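Local coordinates for L-amino acid deaminase (Proteus vulgaris, PDB 5I39), which probably catalyses the oxidative deamination of L-amino acids at the membrane, using a bound FAD cofactor, at residues His96-His101 / Ser147-Lys152; Gln82-Lys87 / Gly176-Ser181; Lys136-Arg141 / Thr153-Gly158. One frame throughout, in Å; residues are numbered along the deposited sequence.

Contact 1. Residues His96-His101 / Ser147-Lys152; sequences HHLGKH and SDIPFK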
loop_
_atom_site.group_PDB
_atom_site.type_symbol
_atom_site.label_atom_id
_atom_site.label_comp_id
_atom_site.label_asym_id
_atom_site.label_seq_id
_atom_site.Cartn_x
_atom_site.Cartn_y
_atom_site.Cartn_z
ATOM N N HIS A 96 2.038 -6.783 -8.366
ATOM C CA HIS A 96 2.949 -5.646 -8.199
ATOM C C HIS A 96 3.382 -4.993 -9.509
ATOM O O HIS A 96 3.467 -3.768 -9.596
ATOM C CB HIS A 96 4.164 -6.080 -7.396
ATOM C CG HIS A 96 3.851 -6.321 -5.961
ATOM N ND1 HIS A 96 4.626 -5.821 -4.944
ATOM C CD2 HIS A 96 2.817 -6.960 -5.371
ATOM C CE1 HIS A 96 4.099 -6.165 -3.786
ATOM N NE2 HIS A 96 2.995 -6.850 -4.015
ATOM N N HIS A 97 3.655 -5.811 -10.517
ATOM C CA HIS A 97 4.104 -5.336 -11.828
ATOM C C HIS A 97 3.011 -4.485 -12.486
ATOM O O HIS A 97 3.270 -3.373 -12.962
ATOM C CB HIS A 97 4.455 -6.562 -12.668
ATOM C CG HIS A 97 5.101 -6.272 -13.979
ATOM N ND1 HIS A 97 6.356 -5.713 -14.092
ATOM C CD2 HIS A 97 4.686 -6.543 -15.238
ATOM C CE1 HIS A 97 6.672 -5.636 -15.376
ATOM N NE2 HIS A 97 5.676 -6.129 -16.088
ATOM N N LEU A 98 1.790 -5.010 -12.492
ATOM C CA LEU A 98 0.630 -4.266 -12.991
ATOM C C LEU A 98 0.239 -3.117 -12.054
ATOM O O LEU A 98 -0.209 -2.073 -12.514
ATOM C CB LEU A 98 -0.569 -5.195 -13.220
ATOM C CG LEU A 98 -0.606 -5.999 -14.522
ATOM C CD1 LEU A 98 0.597 -6.909 -14.692
ATOM C CD2 LEU A 98 -1.893 -6.805 -14.576
ATOM N N GLY A 99 0.395 -3.311 -10.749
ATOM C CA GLY A 99 0.131 -2.244 -9.788
ATOM C C GLY A 99 0.956 -1.002 -10.078
ATOM O O GLY A 99 0.423 0.106 -10.149
ATOM N N LYS A 100 2.258 -1.191 -10.272
ATOM C CA LYS A 100 3.143 -0.086 -10.649
ATOM C C LYS A 100 2.708 0.569 -11.960
ATOM O O LYS A 100 2.693 1.788 -12.076
ATOM C CB LYS A 100 4.576 -0.575 -10.812
ATOM C CG LYS A 100 5.285 -0.942 -9.519
ATOM C CD LYS A 100 6.473 -1.863 -9.768
ATOM C CE LYS A 100 7.454 -1.292 -10.778
ATOM N NZ LYS A 100 8.531 -2.275 -11.039
ATOM N N HIS A 101 2.368 -0.258 -12.946
ATOM C CA HIS A 101 1.933 0.233 -14.253
ATOM C C HIS A 101 0.709 1.142 -14.124
ATOM O O HIS A 101 0.616 2.184 -14.774
ATOM C CB HIS A 101 1.626 -0.960 -15.155
ATOM C CG HIS A 101 1.240 -0.592 -16.548
ATOM N ND1 HIS A 101 -0.044 -0.741 -17.024
ATOM C CD2 HIS A 101 1.968 -0.091 -17.568
ATOM C CE1 HIS A 101 -0.089 -0.343 -18.283
ATOM N NE2 HIS A 101 1.119 0.055 -18.637
ATOM N N SER A 147 3.525 -10.714 -18.806
ATOM C CA SER A 147 2.862 -9.457 -19.118
ATOM C C SER A 147 3.612 -8.796 -20.260
ATOM O O SER A 147 4.826 -8.978 -20.386
ATOM C CB SER A 147 2.892 -8.530 -17.901
ATOM O OG SER A 147 2.434 -7.222 -18.216
ATOM N N ASP A 148 2.885 -8.024 -21.067
ATOM C CA ASP A 148 3.502 -7.196 -22.111
ATOM C C ASP A 148 4.070 -5.881 -21.563
ATOM O O ASP A 148 4.751 -5.158 -22.283
ATOM C CB ASP A 148 2.544 -6.946 -23.298
ATOM C CG ASP A 148 1.254 -6.220 -22.906
ATOM O OD1 ASP A 148 1.059 -5.868 -21.724
ATOM O OD2 ASP A 148 0.414 -6.008 -23.807
ATOM N N ILE A 149 3.789 -5.574 -20.292
ATOM C CA ILE A 149 4.398 -4.422 -19.620
ATOM C C ILE A 149 5.891 -4.753 -19.447
ATOM O O ILE A 149 6.210 -5.765 -18.816
ATOM C CB ILE A 149 3.754 -4.160 -18.243
ATOM C CG1 ILE A 149 2.279 -3.769 -18.402
ATOM C CG2 ILE A 149 4.494 -3.061 -17.485
ATOM C CD1 ILE A 149 1.454 -4.013 -17.158
ATOM N N PRO A 150 6.806 -3.932 -20.009
ATOM C CA PRO A 150 8.225 -4.284 -19.922
ATOM C C PRO A 150 8.767 -4.375 -18.495
ATOM O O PRO A 150 8.418 -3.552 -17.650
ATOM C CB PRO A 150 8.905 -3.155 -20.702
ATOM C CG PRO A 150 7.887 -2.755 -21.713
ATOM C CD PRO A 150 6.588 -2.831 -20.969
ATOM N N PHE A 151 9.610 -5.371 -18.256
ATOM C CA PHE A 151 10.294 -5.590 -16.988
ATOM C C PHE A 151 11.572 -4.764 -17.017
ATOM O O PHE A 151 12.288 -4.775 -18.020
ATOM C CB PHE A 151 10.594 -7.089 -16.896
ATOM C CG PHE A 151 11.199 -7.562 -15.594
ATOM C CD1 PHE A 151 10.689 -7.170 -14.356
ATOM C CD2 PHE A 151 12.235 -8.496 -15.615
ATOM C CE1 PHE A 151 11.235 -7.662 -13.177
ATOM C CE2 PHE A 151 12.777 -8.991 -14.440
ATOM C CZ PHE A 151 12.275 -8.575 -13.221
ATOM N N LYS A 152 11.852 -4.040 -15.930
ATOM C CA LYS A 152 12.955 -3.062 -15.904
ATOM C C LYS A 152 13.908 -3.219 -14.719
ATOM O O LYS A 152 14.559 -2.261 -14.303
ATOM C CB LYS A 152 12.385 -1.636 -15.983
ATOM C CG LYS A 152 11.588 -1.398 -17.262
ATOM C CD LYS A 152 11.640 0.030 -17.776
ATOM C CE LYS A 152 11.167 0.116 -19.226
ATOM N NZ LYS A 152 12.281 0.209 -20.210
#

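Contact 2. Residues Gln82-Lys87 / Gly176-Ser181; sequences QAISYK and GFEEDS. With FAD (flavin-adenine dinucleotide), chain B.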
loop_
_atom_site.group_PDB
_atom_site.type_symbol
_atom_site.label_atom_id
_atom_site.label_comp_id
_atom_site.label_asym_id
_atom_site.label_seq_id
_atom_site.Cartn_x
_atom_site.Cartn_y
_atom_site.Cartn_z
ATOM N N GLN A 82 7.320 2.853 -1.047
ATOM C CA GLN A 82 7.890 2.282 -2.265
ATOM C C GLN A 82 6.917 1.313 -2.928
ATOM O O GLN A 82 6.221 0.543 -2.258
ATOM C CB GLN A 82 9.242 1.617 -1.993
ATOM C CG GLN A 82 9.219 0.392 -1.094
ATOM C CD GLN A 82 10.617 -0.098 -0.757
ATOM O OE1 GLN A 82 11.583 0.195 -1.472
ATOM N NE2 GLN A 82 10.736 -0.857 0.324
ATOM N N ALA A 83 6.877 1.378 -4.256
ATOM C CA ALA A 83 6.072 0.483 -5.080
ATOM C C ALA A 83 7.038 -0.374 -5.878
ATOM O O ALA A 83 7.646 0.091 -6.847
ATOM C CB ALA A 83 5.138 1.265 -5.991
ATOM N N ILE A 84 7.208 -1.619 -5.435
ATOM C CA ILE A 84 8.257 -2.488 -5.965
ATOM C C ILE A 84 7.722 -3.870 -6.287
ATOM O O ILE A 84 6.784 -4.352 -5.646
ATOM C CB ILE A 84 9.482 -2.587 -5.007
ATOM C CG1 ILE A 84 9.182 -3.412 -3.742
ATOM C CG2 ILE A 84 9.981 -1.193 -4.652
ATOM C CD1 ILE A 84 10.395 -3.667 -2.867
ATOM N N SER A 85 8.338 -4.499 -7.285
ATOM C CA SER A 85 8.153 -5.927 -7.545
ATOM C C SER A 85 9.358 -6.769 -7.124
ATOM O O SER A 85 9.297 -7.993 -7.227
ATOM C CB SER A 85 7.872 -6.164 -9.027
ATOM O OG SER A 85 8.989 -5.800 -9.819
ATOM N N TYR A 86 10.419 -6.132 -6.622
ATOM C CA TYR A 86 11.688 -6.813 -6.324
ATOM C C TYR A 86 11.493 -7.995 -5.377
ATOM O O TYR A 86 10.897 -7.837 -4.314
ATOM C CB TYR A 86 12.689 -5.829 -5.705
ATOM C CG TYR A 86 14.147 -6.204 -5.868
ATOM C CD1 TYR A 86 14.712 -6.313 -7.133
ATOM C CD2 TYR A 86 14.985 -6.372 -4.761
ATOM C CE1 TYR A 86 16.052 -6.626 -7.296
ATOM C CE2 TYR A 86 16.328 -6.682 -4.918
ATOM C CZ TYR A 86 16.851 -6.810 -6.185
ATOM O OH TYR A 86 18.173 -7.101 -6.350
ATOM N N LYS A 87 11.999 -9.160 -5.797
ATOM C CA LYS A 87 11.927 -10.426 -5.049
ATOM C C LYS A 87 10.512 -10.985 -4.845
ATOM O O LYS A 87 10.336 -11.952 -4.109
ATOM C CB LYS A 87 12.648 -10.326 -3.690
ATOM C CG LYS A 87 14.156 -10.193 -3.771
ATOM C CD LYS A 87 14.755 -10.248 -2.374
ATOM C CE LYS A 87 16.264 -10.391 -2.396
ATOM N NZ LYS A 87 16.837 -10.492 -1.028
ATOM N N GLY A 176 21.072 -4.690 -7.289
ATOM C CA GLY A 176 19.877 -4.883 -8.096
ATOM C C GLY A 176 19.154 -3.561 -8.249
ATOM O O GLY A 176 18.842 -2.903 -7.260
ATOM N N PHE A 177 18.886 -3.183 -9.496
ATOM C CA PHE A 177 18.281 -1.897 -9.835
ATOM C C PHE A 177 16.907 -2.125 -10.433
ATOM O O PHE A 177 16.790 -2.606 -11.560
ATOM C CB PHE A 177 19.183 -1.165 -10.835
ATOM C CG PHE A 177 18.725 0.232 -11.219
ATOM C CD1 PHE A 177 18.122 1.106 -10.308
ATOM C CD2 PHE A 177 18.976 0.700 -12.503
ATOM C CE1 PHE A 177 17.760 2.395 -10.689
ATOM C CE2 PHE A 177 18.616 1.983 -12.885
ATOM C CZ PHE A 177 18.007 2.832 -11.979
ATOM N N GLU A 178 15.865 -1.809 -9.669
ATOM C CA GLU A 178 14.507 -1.815 -10.194
ATOM C C GLU A 178 14.301 -0.413 -10.733
ATOM O O GLU A 178 13.913 0.503 -9.996
ATOM C CB GLU A 178 13.499 -2.178 -9.107
ATOM C CG GLU A 178 12.059 -2.205 -9.593
ATOM C CD GLU A 178 11.087 -2.838 -8.620
ATOM O OE1 GLU A 178 11.497 -3.659 -7.777
ATOM O OE2 GLU A 178 9.875 -2.534 -8.734
ATOM N N GLU A 179 14.615 -0.233 -12.013
ATOM C CA GLU A 179 14.712 1.111 -12.587
ATOM C C GLU A 179 13.393 1.873 -12.529
ATOM O O GLU A 179 13.384 3.091 -12.389
ATOM C CB GLU A 179 15.242 1.068 -14.025
ATOM C CG GLU A 179 15.423 2.470 -14.616
ATOM C CD GLU A 179 16.349 2.545 -15.815
ATOM O OE1 GLU A 179 16.567 1.525 -16.487
ATOM O OE2 GLU A 179 16.851 3.653 -16.108
ATOM N N ASP A 180 12.289 1.144 -12.642
ATOM C CA ASP A 180 10.962 1.753 -12.636
ATOM C C ASP A 180 10.234 1.624 -11.300
ATOM O O ASP A 180 9.010 1.712 -11.258
ATOM C CB ASP A 180 10.114 1.168 -13.767
ATOM C CG ASP A 180 9.733 -0.270 -13.529
ATOM O OD1 ASP A 180 10.460 -0.984 -12.792
ATOM O OD2 ASP A 180 8.695 -0.682 -14.076
ATOM N N SER A 181 10.962 1.431 -10.200
ATOM C CA SER A 181 10.306 1.398 -8.895
ATOM C C SER A 181 9.545 2.699 -8.679
ATOM O O SER A 181 9.980 3.771 -9.118
ATOM C CB SER A 181 11.309 1.217 -7.762
ATOM O OG SER A 181 12.104 2.379 -7.600
HETATM P PA FAD B . -6.041 0.756 6.237
HETATM O O1A FAD B . -5.560 0.505 7.671
HETATM O O2A FAD B . -5.371 1.933 5.552
HETATM O O5B FAD B . -7.601 1.059 6.183
HETATM C C5B FAD B . -8.575 0.211 6.773
HETATM C C4B FAD B . -9.652 1.137 7.306
HETATM O O4B FAD B . -10.759 0.339 7.772
HETATM C C3B FAD B . -9.161 1.959 8.500
HETATM O O3B FAD B . -9.226 3.349 8.187
HETATM C C2B FAD B . -10.108 1.519 9.627
HETATM O O2B FAD B . -10.408 2.568 10.567
HETATM C C1B FAD B . -11.326 1.028 8.866
HETATM N N9A FAD B . -12.172 0.061 9.573
HETATM C C8A FAD B . -11.781 -1.050 10.165
HETATM N N7A FAD B . -12.822 -1.745 10.670
HETATM C C5A FAD B . -13.891 -1.017 10.375
HETATM C C6A FAD B . -15.327 -1.139 10.609
HETATM N N6A FAD B . -15.821 -2.200 11.280
HETATM N N1A FAD B . -16.144 -0.177 10.138
HETATM C C2A FAD B . -15.671 0.871 9.450
HETATM N N3A FAD B . -14.368 1.067 9.214
HETATM C C4A FAD B . -13.479 0.163 9.644
HETATM N N1 FAD B . 2.796 -0.799 1.154
HETATM C C2 FAD B . 3.466 -0.511 0.034
HETATM O O2 FAD B . 2.949 -0.829 -1.052
HETATM N N3 FAD B . 4.673 0.103 0.082
HETATM C C4 FAD B . 5.301 0.444 1.212
HETATM O O4 FAD B . 6.381 1.018 1.190
HETATM C C4X FAD B . 4.644 0.142 2.492
HETATM N N5 FAD B . 5.210 0.392 3.703
HETATM C C5X FAD B . 4.486 0.258 4.819
HETATM C C6 FAD B . 4.962 0.712 6.051
HETATM C C7 FAD B . 4.198 0.637 7.211
HETATM C C7M FAD B . 4.721 1.185 8.519
HETATM C C8 FAD B . 2.853 0.046 7.154
HETATM C C8M FAD B . 1.966 -0.029 8.374
HETATM C C9 FAD B . 2.384 -0.430 5.928
HETATM C C9A FAD B . 3.144 -0.352 4.767
HETATM N N10 FAD B . 2.671 -0.830 3.539
HETATM C C10 FAD B . 3.325 -0.503 2.355
HETATM C "C1'" FAD B . 1.397 -1.514 3.441
HETATM C "C2'" FAD B . 0.248 -0.622 3.128
HETATM O "O2'" FAD B . 0.381 0.582 3.876
HETATM C "C3'" FAD B . -1.023 -1.381 3.499
HETATM O "O3'" FAD B . -1.030 -2.712 2.918
HETATM C "C4'" FAD B . -2.285 -0.685 3.046
HETATM O "O4'" FAD B . -2.270 0.691 3.471
HETATM C "C5'" FAD B . -3.494 -1.391 3.632
HETATM O "O5'" FAD B . -4.639 -0.648 3.212
HETATM P P FAD B . -6.077 -1.001 3.869
HETATM O O1P FAD B . -7.084 -0.117 3.196
HETATM O O2P FAD B . -6.268 -2.503 3.883
HETATM O O3P FAD B . -5.866 -0.629 5.436
HETATM O O HOH W 1 11.763 -5.840 -9.531
#

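Contact 3. Residues Lys136-Arg141 / Thr153-Gly158; sequences KWIDER and TRIIEG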
loop_
_atom_site.group_PDB
_atom_site.type_symbol
_atom_site.label_atom_id
_atom_site.label_comp_id
_atom_site.label_asym_id
_atom_site.label_seq_id
_atom_site.Cartn_x
_atom_site.Cartn_y
_atom_site.Cartn_z
ATOM N N LYS A 136 19.161 -15.090 -9.916
ATOM C CA LYS A 136 18.240 -16.141 -10.353
ATOM C C LYS A 136 16.815 -15.600 -10.493
ATOM O O LYS A 136 16.121 -15.915 -11.456
ATOM C CB LYS A 136 18.250 -17.337 -9.396
ATOM C CG LYS A 136 17.440 -18.519 -9.914
ATOM C CD LYS A 136 17.381 -19.677 -8.938
ATOM C CE LYS A 136 16.558 -20.814 -9.521
ATOM N NZ LYS A 136 16.446 -21.971 -8.594
ATOM N N TRP A 137 16.388 -14.803 -9.516
ATOM C CA TRP A 137 15.056 -14.206 -9.528
ATOM C C TRP A 137 14.836 -13.354 -10.788
ATOM O O TRP A 137 13.813 -13.489 -11.462
ATOM C CB TRP A 137 14.828 -13.393 -8.241
ATOM C CG TRP A 137 13.447 -12.848 -8.140
ATOM C CD1 TRP A 137 12.354 -13.472 -7.615
ATOM C CD2 TRP A 137 12.998 -11.577 -8.613
ATOM N NE1 TRP A 137 11.249 -12.664 -7.728
ATOM C CE2 TRP A 137 11.616 -11.494 -8.337
ATOM C CE3 TRP A 137 13.633 -10.491 -9.227
ATOM C CZ2 TRP A 137 10.855 -10.371 -8.665
ATOM C CZ3 TRP A 137 12.874 -9.373 -9.556
ATOM C CH2 TRP A 137 11.499 -9.326 -9.277
ATOM N N ILE A 138 15.811 -12.513 -11.123
ATOM C CA ILE A 138 15.708 -11.668 -12.320
ATOM C C ILE A 138 15.727 -12.515 -13.599
ATOM O O ILE A 138 14.912 -12.305 -14.497
ATOM C CB ILE A 138 16.817 -10.597 -12.379
ATOM C CG1 ILE A 138 16.732 -9.653 -11.167
ATOM C CG2 ILE A 138 16.682 -9.768 -13.654
ATOM C CD1 ILE A 138 17.920 -8.728 -10.999
ATOM N N ASP A 139 16.665 -13.458 -13.676
ATOM C CA ASP A 139 16.768 -14.351 -14.835
ATOM C C ASP A 139 15.444 -15.074 -15.066
ATOM O O ASP A 139 14.880 -15.013 -16.165
ATOM C CB ASP A 139 17.902 -15.366 -14.656
ATOM C CG ASP A 139 18.121 -16.240 -15.894
ATOM O OD1 ASP A 139 17.528 -15.965 -16.959
ATOM O OD2 ASP A 139 18.894 -17.213 -15.801
ATOM N N GLU A 140 14.939 -15.737 -14.032
ATOM C CA GLU A 140 13.689 -16.484 -14.163
ATOM C C GLU A 140 12.525 -15.604 -14.613
ATOM O O GLU A 140 11.753 -15.996 -15.489
ATOM C CB GLU A 140 13.351 -17.208 -12.855
ATOM C CG GLU A 140 14.262 -18.392 -12.560
ATOM C CD GLU A 140 14.198 -19.472 -13.628
ATOM O OE1 GLU A 140 13.088 -19.807 -14.086
ATOM O OE2 GLU A 140 15.264 -19.977 -14.027
ATOM N N ARG A 141 12.403 -14.407 -14.046
ATOM C CA ARG A 141 11.320 -13.515 -14.457
ATOM C C ARG A 141 11.495 -13.037 -15.908
ATOM O O ARG A 141 10.530 -13.009 -16.670
ATOM C CB ARG A 141 11.173 -12.335 -13.493
ATOM C CG ARG A 141 9.995 -11.410 -13.789
ATOM C CD ARG A 141 8.662 -12.129 -13.985
ATOM N NE ARG A 141 8.230 -12.877 -12.804
ATOM C CZ ARG A 141 7.086 -13.558 -12.715
ATOM N NH1 ARG A 141 6.224 -13.589 -13.732
ATOM N NH2 ARG A 141 6.795 -14.208 -11.593
ATOM N N THR A 153 14.043 -4.446 -14.232
ATOM C CA THR A 153 14.918 -4.752 -13.106
ATOM C C THR A 153 16.150 -5.492 -13.601
ATOM O O THR A 153 16.040 -6.448 -14.372
ATOM C CB THR A 153 14.168 -5.582 -12.070
ATOM O OG1 THR A 153 13.026 -4.830 -11.660
ATOM C CG2 THR A 153 15.031 -5.877 -10.859
ATOM N N ARG A 154 17.320 -5.056 -13.145
ATOM C CA ARG A 154 18.579 -5.594 -13.639
ATOM C C ARG A 154 19.713 -5.280 -12.680
ATOM O O ARG A 154 19.623 -4.352 -11.866
ATOM C CB ARG A 154 18.879 -5.035 -15.033
ATOM C CG ARG A 154 18.951 -3.520 -15.102
ATOM C CD ARG A 154 18.973 -3.013 -16.536
ATOM N NE ARG A 154 18.775 -1.568 -16.528
ATOM C CZ ARG A 154 19.721 -0.658 -16.292
ATOM N NH1 ARG A 154 20.996 -1.007 -16.125
ATOM N NH2 ARG A 154 19.389 0.629 -16.258
ATOM N N ILE A 155 20.783 -6.059 -12.787
ATOM C CA ILE A 155 21.964 -5.890 -11.945
ATOM C C ILE A 155 22.862 -4.806 -12.541
ATOM O O ILE A 155 23.148 -4.828 -13.742
ATOM C CB ILE A 155 22.750 -7.218 -11.826
ATOM C CG1 ILE A 155 21.887 -8.320 -11.184
ATOM C CG2 ILE A 155 24.060 -7.038 -11.057
ATOM C CD1 ILE A 155 21.532 -8.119 -9.725
ATOM N N ILE A 156 23.316 -3.881 -11.695
ATOM C CA ILE A 156 24.204 -2.803 -12.127
ATOM C C ILE A 156 25.501 -2.741 -11.327
ATOM O O ILE A 156 25.570 -3.153 -10.167
ATOM C CB ILE A 156 23.499 -1.424 -12.114
ATOM C CG1 ILE A 156 23.080 -1.005 -10.697
ATOM C CG2 ILE A 156 22.319 -1.447 -13.078
ATOM C CD1 ILE A 156 22.598 0.428 -10.609
ATOM N N GLU A 157 26.516 -2.219 -12.010
ATOM C CA GLU A 157 27.866 -2.018 -11.476
ATOM C C GLU A 157 28.430 -0.754 -12.109
ATOM O O GLU A 157 27.851 -0.215 -13.049
ATOM C CB GLU A 157 28.787 -3.175 -11.866
ATOM C CG GLU A 157 28.399 -4.554 -11.359
ATOM C CD GLU A 157 29.172 -5.652 -12.065
ATOM O OE1 GLU A 157 29.070 -5.746 -13.309
ATOM O OE2 GLU A 157 29.882 -6.419 -11.390
ATOM N N GLY A 158 29.585 -0.316 -11.626
ATOM C CA GLY A 158 30.316 0.774 -12.272
ATOM C C GLY A 158 29.592 2.108 -12.272
ATOM O O GLY A 158 28.884 2.436 -11.319
#

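Contact 1. Residues His96-His101 / Ser147-Lys152
H97 and I149 bury the most surface here, and one hydrogen bond joins them: H97 NE2 donates to the backbone O of I149 over 2.8 Å. The oxygen lies almost in the plane of the imidazole, whereas the nitrogen stands well above the plane of the carbonyl, which it meets at a C=O...N angle of 124°. CG of H97 is anti to the backbone N (chi1 -172°), which starts the ring out from the helix toward the loop, and at the ring's edge S147 CB comes within 3.8 Å of CD2. Histidine suits the place because its ring presents an N-H at its edge, in the ring plane, to the loop carbonyl. The contact thus ties helix 90-103 to the irregular link between helix 128-143 and strand 153-156. In this link S147 OG accepts from the amide N of I149, which makes an ST turn. The isoleucine's branched side chain packs against the helix. Its CD1 lies over one face of the H101 ring, a CH-pi contact 3.8 Å from the centroid and offset toward the rim. The same methyl packs 3.9 Å from L98 CG, with L98 in turn touching V382 of helix 376-392.

Contact 2. Residues Gln82-Lys87 / Gly176-Ser181
E178 reaches across to the backbone at S85 and Y86, and its carboxylate supplies the polar part of the contact. S85 N donates to E178 OE2 over 2.9 Å, nearly straight at 163°, and meets the syn lone pair of that oxygen. A glutamate suits the task because its extended chain, with CG anti to the backbone N (chi1 -180°), carries two acceptors from the strand to the facing loop; OE1 lies 2.9 Å from Y86 N. A water bonded to S85 OG gives a weak hydrogen bond to OE1. The buried charge is met by K100 of helix 90-103, which forms a salt bridge with OE2 and would be expected to favour the ionised carboxylate.

Strands at the start of each segment, 82-83 and 176-178, belong to a mixed beta-sheet beside the flavin, in which strand 82-83 pairs antiparallel with strand 182-183, just beyond the type I turn from E178 to S181. Q82 pairs through its backbone with the flavin's pyrimidine ring: its N donates to FAD O4 over 3.0 Å, and FAD N3 donates to its O over 2.8 Å.

Van der Waals packing does the rest. The side chain of Y86 runs antiparallel to that of E178, with Y86 CB 3.2 Å from E178 OE1 and the ring and carboxylate planes 40° apart. Y86 OH comes 3.3 Å from G176 CA, where the lack of a side chain leaves room for the phenol. I84 CG2 rests 4.2 Å from S181 CB.

Contact 3. Residues Lys136-Arg141 / Thr153-Gly158
I138 projects from its helix toward T153 and I155, and these three side chains carry a helix-on-strand packing. Helix 128-143 lies against strand 153-156, a strand of the mixed sheet in this FAD-dependent oxidoreductase; the short segments run at 139° to one another, their axes 8.9 Å apart at closest approach. A short loop joins the two in the chain.

Both branches of the isoleucine reach T153, and the longer one goes on to I155. CG2 of I138, anti to the backbone N, approaches the carbonyl O of T153 at 3.5 Å. CG1 starts anti to the carbonyl carbon (chi1 -61°), and with chi2 at 169° CD1 extends toward the strand. There I138 and T153 cross at about a right angle, with CD1 of I138 4.1 Å from CG2 of T153. A beta-branched residue suits both positions: the forked isoleucine reaches two neighbours at once, and the threonine offers a methyl to this apolar side. I155 lies two residues further on and crosses I138 obliquely; its own side chain also touches V134 and R135 of the helix.

W137 adds an edge contact. The indole presents its rim, near the ring plane, to the threonine methyl, while its NE1 is hydrogen-bonded to the carbonyl of M88. The CB of R154 leaves the backbone away from the helix; its guanidinium NH2 is salt-bridged to E160 and E179. The shortest apolar approach between side chains joins two terminal methyls, I138 CD1 and I155 CD1, at 3.9 Å.

In the fold
The three contacts touch one another, with contact 2 buried beside the flavin and contacts 1 and 3 at the surface. Contact 2 lies at the FAD, gripping it through Q82; the H97 side chain of contact 1 is about 13 Å from the cofactor, and the W137 side chain of contact 3 about 11 Å from that of T378, which binds it. Contacts 1 and 2, with centres 10 Å apart, meet where K100 NZ bridges to E178 OE2 at 2.7 Å. Contacts 2 and 3 share neighbouring strands of one sheet, and F177 N lies 2.7 Å from R154 O. F151 joins contacts 1 and 3, its CZ lying 3.8 Å from W137 CZ3. Along the chain, contacts 1 and 3 are both nested within the loop that contact 2 closes.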